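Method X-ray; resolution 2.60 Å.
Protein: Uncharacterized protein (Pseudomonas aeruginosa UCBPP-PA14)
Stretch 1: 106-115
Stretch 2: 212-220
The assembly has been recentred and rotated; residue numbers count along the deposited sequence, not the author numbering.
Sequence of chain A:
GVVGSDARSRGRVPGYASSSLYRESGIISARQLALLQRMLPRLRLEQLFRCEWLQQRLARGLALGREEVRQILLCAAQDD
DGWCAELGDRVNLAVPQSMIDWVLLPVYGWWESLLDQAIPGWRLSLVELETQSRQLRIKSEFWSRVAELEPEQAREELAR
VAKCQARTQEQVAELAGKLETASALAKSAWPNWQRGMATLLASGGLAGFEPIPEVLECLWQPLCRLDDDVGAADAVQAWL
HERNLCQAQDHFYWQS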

ATOM      1  N   PRO A 106     -22.200   1.389  -6.259  1.00 29.71           N
ATOM      2  CA  PRO A 106     -23.048   1.891  -5.167  1.00 30.72           C
ATOM      3  C   PRO A 106     -24.519   1.540  -5.387  1.00 32.61           C
ATOM      4  O   PRO A 106     -25.188   1.010  -4.497  1.00 33.97           O
ATOM      5  CB  PRO A 106     -22.866   3.404  -5.254  1.00 29.87           C
ATOM      6  CG  PRO A 106     -21.495   3.574  -5.857  1.00 29.93           C
ATOM      7  CD  PRO A 106     -21.371   2.451  -6.852  1.00 29.30           C
ATOM      8  N   VAL A 107     -25.015   1.832  -6.581  1.00 31.48           N
ATOM      9  CA  VAL A 107     -26.405   1.567  -6.919  1.00 32.67           C
ATOM     10  C   VAL A 107     -26.758   0.103  -6.724  1.00 34.31           C
ATOM     11  O   VAL A 107     -27.845  -0.222  -6.244  1.00 36.75           O
ATOM     12  CB  VAL A 107     -26.711   1.976  -8.365  1.00 32.11           C
ATOM     13  CG1 VAL A 107     -27.995   1.323  -8.846  1.00 30.25           C
ATOM     14  CG2 VAL A 107     -26.789   3.499  -8.467  1.00 33.20           C
ATOM     15  N   TYR A 108     -25.847  -0.783  -7.098  1.00 28.68           N
ATOM     16  CA  TYR A 108     -26.125  -2.211  -6.990  1.00 29.26           C
ATOM     17  C   TYR A 108     -26.147  -2.657  -5.543  1.00 29.57           C
ATOM     18  O   TYR A 108     -26.925  -3.516  -5.168  1.00 27.92           O
ATOM     19  CB  TYR A 108     -25.107  -3.042  -7.770  1.00 27.68           C
ATOM     20  CG  TYR A 108     -25.455  -4.508  -7.783  1.00 29.96           C
ATOM     21  CD1 TYR A 108     -26.140  -5.074  -8.859  1.00 32.72           C
ATOM     22  CD2 TYR A 108     -25.131  -5.326  -6.710  1.00 27.73           C
ATOM     23  CE1 TYR A 108     -26.472  -6.420  -8.872  1.00 26.57           C
ATOM     24  CE2 TYR A 108     -25.461  -6.665  -6.710  1.00 28.92           C
ATOM     25  CZ  TYR A 108     -26.131  -7.207  -7.794  1.00 28.55           C
ATOM     26  OH  TYR A 108     -26.450  -8.542  -7.797  1.00 34.12           O
ATOM     27  N   GLY A 109     -25.278  -2.074  -4.730  1.00 27.79           N
ATOM     28  CA  GLY A 109     -25.285  -2.366  -3.308  1.00 28.75           C
ATOM     29  C   GLY A 109     -26.597  -1.928  -2.695  1.00 30.88           C
ATOM     30  O   GLY A 109     -27.172  -2.617  -1.858  1.00 34.80           O
ATOM     31  N   TRP A 110     -27.072  -0.768  -3.122  1.00 36.85           N
ATOM     32  CA  TRP A 110     -28.356  -0.258  -2.671  1.00 36.66           C
ATOM     33  C   TRP A 110     -29.496  -1.163  -3.148  1.00 36.94           C
ATOM     34  O   TRP A 110     -30.285  -1.641  -2.343  1.00 38.57           O
ATOM     35  CB  TRP A 110     -28.556   1.178  -3.152  1.00 36.04           C
ATOM     36  CG  TRP A 110     -29.852   1.752  -2.743  1.00 37.93           C
ATOM     37  CD1 TRP A 110     -30.123   2.434  -1.591  1.00 37.88           C
ATOM     38  CD2 TRP A 110     -31.082   1.690  -3.472  1.00 36.51           C
ATOM     39  NE1 TRP A 110     -31.446   2.803  -1.562  1.00 38.99           N
ATOM     40  CE2 TRP A 110     -32.056   2.356  -2.707  1.00 36.36           C
ATOM     41  CE3 TRP A 110     -31.453   1.138  -4.698  1.00 36.42           C
ATOM     42  CZ2 TRP A 110     -33.371   2.486  -3.129  1.00 37.99           C
ATOM     43  CZ3 TRP A 110     -32.762   1.266  -5.117  1.00 39.35           C
ATOM     44  CH2 TRP A 110     -33.707   1.931  -4.332  1.00 42.39           C
ATOM     45  N   TRP A 111     -29.575  -1.406  -4.451  1.00 33.44           N
ATOM     46  CA  TRP A 111     -30.574  -2.320  -4.985  1.00 34.37           C
ATOM     47  C   TRP A 111     -30.597  -3.601  -4.168  1.00 37.07           C
ATOM     48  O   TRP A 111     -31.618  -3.987  -3.614  1.00 40.97           O
ATOM     49  CB  TRP A 111     -30.276  -2.648  -6.444  1.00 33.07           C
ATOM     50  CG  TRP A 111     -31.246  -3.602  -7.060  1.00 32.77           C
ATOM     51  CD1 TRP A 111     -32.553  -3.357  -7.357  1.00 36.73           C
ATOM     52  CD2 TRP A 111     -30.991  -4.952  -7.466  1.00 35.27           C
ATOM     53  NE1 TRP A 111     -33.130  -4.468  -7.922  1.00 37.16           N
ATOM     54  CE2 TRP A 111     -32.192  -5.461  -8.000  1.00 37.78           C
ATOM     55  CE3 TRP A 111     -29.864  -5.779  -7.431  1.00 35.25           C
ATOM     56  CZ2 TRP A 111     -32.298  -6.758  -8.492  1.00 39.66           C
ATOM     57  CZ3 TRP A 111     -29.969  -7.062  -7.923  1.00 36.34           C
ATOM     58  CH2 TRP A 111     -31.177  -7.541  -8.445  1.00 40.00           C
ATOM     59  N   GLU A 112     -29.451  -4.253  -4.087  1.00 43.94           N
ATOM     60  CA  GLU A 112     -29.301  -5.470  -3.308  1.00 44.18           C
ATOM     61  C   GLU A 112     -30.011  -5.415  -1.947  1.00 45.81           C
ATOM     62  O   GLU A 112     -30.634  -6.392  -1.530  1.00 47.82           O
ATOM     63  CB  GLU A 112     -27.815  -5.721  -3.099  1.00 42.65           C
ATOM     64  CG  GLU A 112     -27.462  -7.115  -2.702  1.00 45.43           C
ATOM     65  CD  GLU A 112     -25.997  -7.237  -2.399  1.00 47.72           C
ATOM     66  OE1 GLU A 112     -25.464  -6.362  -1.677  1.00 51.35           O
ATOM     67  OE2 GLU A 112     -25.377  -8.200  -2.893  1.00 48.44           O
ATOM     68  N   SER A 113     -29.902  -4.277  -1.261  1.00 44.73           N
ATOM     69  CA  SER A 113     -30.472  -4.100   0.074  1.00 46.22           C
ATOM     70  C   SER A 113     -31.987  -4.164   0.082  1.00 47.98           C
ATOM     71  O   SER A 113     -32.576  -4.583   1.073  1.00 51.33           O
ATOM     72  CB  SER A 113     -30.045  -2.761   0.678  1.00 45.96           C
ATOM     73  OG  SER A 113     -28.650  -2.712   0.903  1.00 49.91           O
ATOM     74  N   LEU A 114     -32.624  -3.719  -0.999  1.00 42.04           N
ATOM     75  CA  LEU A 114     -34.075  -3.824  -1.094  1.00 43.89           C
ATOM     76  C   LEU A 114     -34.492  -5.281  -0.962  1.00 45.95           C
ATOM     77  O   LEU A 114     -35.384  -5.609  -0.188  1.00 47.07           O
ATOM     78  CB  LEU A 114     -34.585  -3.285  -2.426  1.00 44.37           C
ATOM     79  CG  LEU A 114     -34.399  -1.811  -2.762  1.00 45.53           C
ATOM     80  CD1 LEU A 114     -35.064  -1.533  -4.100  1.00 42.83           C
ATOM     81  CD2 LEU A 114     -34.988  -0.921  -1.667  1.00 48.38           C
ATOM     82  N   LEU A 115     -33.832  -6.147  -1.724  1.00 64.29           N
ATOM     83  CA  LEU A 115     -34.168  -7.565  -1.769  1.00 66.63           C
ATOM     84  C   LEU A 115     -34.025  -8.243  -0.410  1.00 66.95           C
ATOM     85  O   LEU A 115     -34.649  -9.272  -0.148  1.00 70.79           O
ATOM     86  CB  LEU A 115     -33.295  -8.276  -2.804  1.00 66.89           C
ATOM     87  CG  LEU A 115     -33.209  -7.604  -4.178  1.00 70.49           C
ATOM     88  CD1 LEU A 115     -32.487  -8.503  -5.174  1.00 73.22           C
ATOM     89  CD2 LEU A 115     -34.594  -7.241  -4.690  1.00 71.78           C
ATOM     90  N   ILE A 212     -33.182  -3.818 -17.164  1.00 48.40           N
ATOM     91  CA  ILE A 212     -32.861  -3.492 -15.775  1.00 48.51           C
ATOM     92  C   ILE A 212     -34.104  -3.560 -14.891  1.00 49.03           C
ATOM     93  O   ILE A 212     -35.212  -3.322 -15.366  1.00 51.50           O
ATOM     94  CB  ILE A 212     -32.239  -2.084 -15.657  1.00 48.08           C
ATOM     95  CG1 ILE A 212     -33.325  -1.018 -15.694  1.00 49.03           C
ATOM     96  CG2 ILE A 212     -31.234  -1.839 -16.779  1.00 45.71           C
ATOM     97  CD1 ILE A 212     -32.940   0.238 -14.979  1.00 54.26           C
ATOM     98  N   PRO A 213     -33.929  -3.877 -13.598  1.00 43.91           N
ATOM     99  CA  PRO A 213     -35.054  -3.961 -12.656  1.00 45.83           C
ATOM    100  C   PRO A 213     -35.931  -2.718 -12.720  1.00 47.65           C
ATOM    101  O   PRO A 213     -35.407  -1.635 -12.948  1.00 47.78           O
ATOM    102  CB  PRO A 213     -34.359  -4.044 -11.297  1.00 44.15           C
ATOM    103  CG  PRO A 213     -33.054  -4.684 -11.595  1.00 43.31           C
ATOM    104  CD  PRO A 213     -32.643  -4.162 -12.942  1.00 43.90           C
ATOM    105  N   GLU A 214     -37.236  -2.864 -12.521  1.00 73.51           N
ATOM    106  CA  GLU A 214     -38.155  -1.751 -12.737  1.00 75.27           C
ATOM    107  C   GLU A 214     -37.907  -0.633 -11.735  1.00 72.88           C
ATOM    108  O   GLU A 214     -38.118   0.542 -12.029  1.00 73.22           O
ATOM    109  CB  GLU A 214     -39.610  -2.228 -12.672  1.00 78.46           C
ATOM    110  CG  GLU A 214     -40.569  -1.483 -13.610  1.00 88.51           C
ATOM    111  CD  GLU A 214     -41.084  -0.163 -13.035  1.00101.99           C
ATOM    112  OE1 GLU A 214     -41.674  -0.176 -11.930  1.00105.70           O
ATOM    113  OE2 GLU A 214     -40.919   0.887 -13.700  1.00103.26           O
ATOM    114  N   VAL A 215     -37.441  -1.009 -10.551  1.00 42.54           N
ATOM    115  CA  VAL A 215     -37.215  -0.059  -9.469  1.00 39.32           C
ATOM    116  C   VAL A 215     -36.010   0.854  -9.722  1.00 37.44           C
ATOM    117  O   VAL A 215     -35.719   1.750  -8.936  1.00 38.07           O
ATOM    118  CB  VAL A 215     -37.006  -0.798  -8.139  1.00 39.92           C
ATOM    119  CG1 VAL A 215     -35.617  -1.431  -8.098  1.00 36.36           C
ATOM    120  CG2 VAL A 215     -37.216   0.150  -6.952  1.00 42.52           C
ATOM    121  N   LEU A 216     -35.305   0.623 -10.821  1.00 38.20           N
ATOM    122  CA  LEU A 216     -34.124   1.416 -11.130  1.00 34.53           C
ATOM    123  C   LEU A 216     -34.352   2.237 -12.389  1.00 34.21           C
ATOM    124  O   LEU A 216     -33.441   2.905 -12.875  1.00 31.10           O
ATOM    125  CB  LEU A 216     -32.889   0.515 -11.299  1.00 33.82           C
ATOM    126  CG  LEU A 216     -32.421  -0.299 -10.091  1.00 39.51           C
ATOM    127  CD1 LEU A 216     -31.294  -1.228 -10.482  1.00 31.58           C
ATOM    128  CD2 LEU A 216     -31.985   0.597  -8.970  1.00 32.04           C
ATOM    129  N   GLU A 217     -35.575   2.193 -12.901  1.00 46.45           N
ATOM    130  CA  GLU A 217     -35.918   2.890 -14.134  1.00 49.13           C
ATOM    131  C   GLU A 217     -35.647   4.395 -14.112  1.00 47.17           C
ATOM    132  O   GLU A 217     -35.049   4.928 -15.040  1.00 45.18           O
ATOM    133  CB  GLU A 217     -37.382   2.633 -14.501  1.00 53.52           C
ATOM    134  CG  GLU A 217     -37.664   1.213 -14.992  1.00 67.07           C
ATOM    135  CD  GLU A 217     -36.906   0.864 -16.269  1.00 78.99           C
ATOM    136  OE1 GLU A 217     -36.273   1.770 -16.859  1.00 80.98           O
ATOM    137  OE2 GLU A 217     -36.945  -0.320 -16.683  1.00 83.33           O
ATOM    138  N   CYS A 218     -36.087   5.085 -13.066  1.00 58.65           N
ATOM    139  CA  CYS A 218     -35.924   6.537 -13.031  1.00 59.01           C
ATOM    140  C   CYS A 218     -34.463   6.960 -12.877  1.00 54.56           C
ATOM    141  O   CYS A 218     -34.110   8.101 -13.153  1.00 54.47           O
ATOM    142  CB  CYS A 218     -36.836   7.195 -11.982  1.00 62.66           C
ATOM    143  SG  CYS A 218     -37.359   6.111 -10.646  1.00 73.57           S
ATOM    144  N   LEU A 219     -33.617   6.036 -12.442  1.00 31.15           N
ATOM    145  CA  LEU A 219     -32.174   6.247 -12.523  1.00 28.62           C
ATOM    146  C   LEU A 219     -31.653   5.961 -13.932  1.00 28.11           C
ATOM    147  O   LEU A 219     -30.842   6.715 -14.469  1.00 27.24           O
ATOM    148  CB  LEU A 219     -31.427   5.350 -11.547  1.00 28.76           C
ATOM    149  CG  LEU A 219     -29.926   5.315 -11.845  1.00 34.79           C
ATOM    150  CD1 LEU A 219     -29.332   6.700 -11.624  1.00 32.91           C
ATOM    151  CD2 LEU A 219     -29.197   4.261 -11.015  1.00 31.66           C
ATOM    152  N   TRP A 220     -32.124   4.869 -14.528  1.00 34.42           N
ATOM    153  CA  TRP A 220     -31.609   4.446 -15.818  1.00 33.93           C
ATOM    154  C   TRP A 220     -31.963   5.389 -16.956  1.00 33.52           C
ATOM    155  O   TRP A 220     -31.110   5.713 -17.776  1.00 30.22           O
ATOM    156  CB  TRP A 220     -32.061   3.030 -16.161  1.00 35.29           C
ATOM    157  CG  TRP A 220     -30.985   2.251 -16.863  1.00 38.01           C
ATOM    158  CD1 TRP A 220     -30.910   1.969 -18.195  1.00 41.29           C
ATOM    159  CD2 TRP A 220     -29.809   1.677 -16.266  1.00 40.55           C
ATOM    160  NE1 TRP A 220     -29.770   1.246 -18.461  1.00 40.51           N
ATOM    161  CE2 TRP A 220     -29.082   1.053 -17.294  1.00 41.14           C
ATOM    162  CE3 TRP A 220     -29.312   1.623 -14.962  1.00 41.75           C
ATOM    163  CZ2 TRP A 220     -27.886   0.384 -17.056  1.00 45.23           C
ATOM    164  CZ3 TRP A 220     -28.120   0.956 -14.732  1.00 38.96           C
ATOM    165  CH2 TRP A 220     -27.426   0.349 -15.769  1.00 39.16           C
TER

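A small, wholly apolar contact joins one side of a helical stretch (106-115) to a turn and the start of a second helix (212-220), with no hydrogen bond crossing between them. Touching residues are at least 101 apart in sequence, and the two segments bury 317 Å² in total. Their backbones come nearest at W111 and L216, whose CA atoms are 8.0 Å apart, a spacing filled by side chains. Helical hydrogen bonds such as W111 N to V107 O (2.8 Å) hold stretch 1, and S113 OG also bonds to G109 O (3.1 Å). In stretch 2, residues 214-216 form a 3-10 segment, with L216 N bonded to P213 O (3.1 Å). L216 then occupies the N-cap position of the following helix, and its O accepts W220 N at 2.9 Å.

V107, W111 and L114, spaced four and three residues apart, point CA-to-CB toward stretch 2, as helical periodicity allows. W111 sits at the centre, touching three residues of the turn. V215 CG1 lies at the edge of its indole, 3.7 Å from W111 CD1, while P213 and L216 approach obliquely: P213 CG is 3.8 Å from W111 CE2, and L216 CD1 is 4.0 Å from W111 CD1. W111 NE1 lies 3.6 Å from P213 CB, a carbon that offers it no acceptor, so this is packing alone. L216 CD2 also meets V107 CG1 at 4.1 Å and the edge of the W110 ring at CZ3, 4.0 Å away. The CA-to-CB bond of W110 points sideways to stretch 2, but the end of its side chain comes nearer. The contact continues to L219, whose CD2 packs 3.6 Å from V107 CG2, and to exposed L114, whose CD1 lies 3.9 Å from V215 CG2. Dispersion and the exclusion of water from these apolar surfaces account for the pairing.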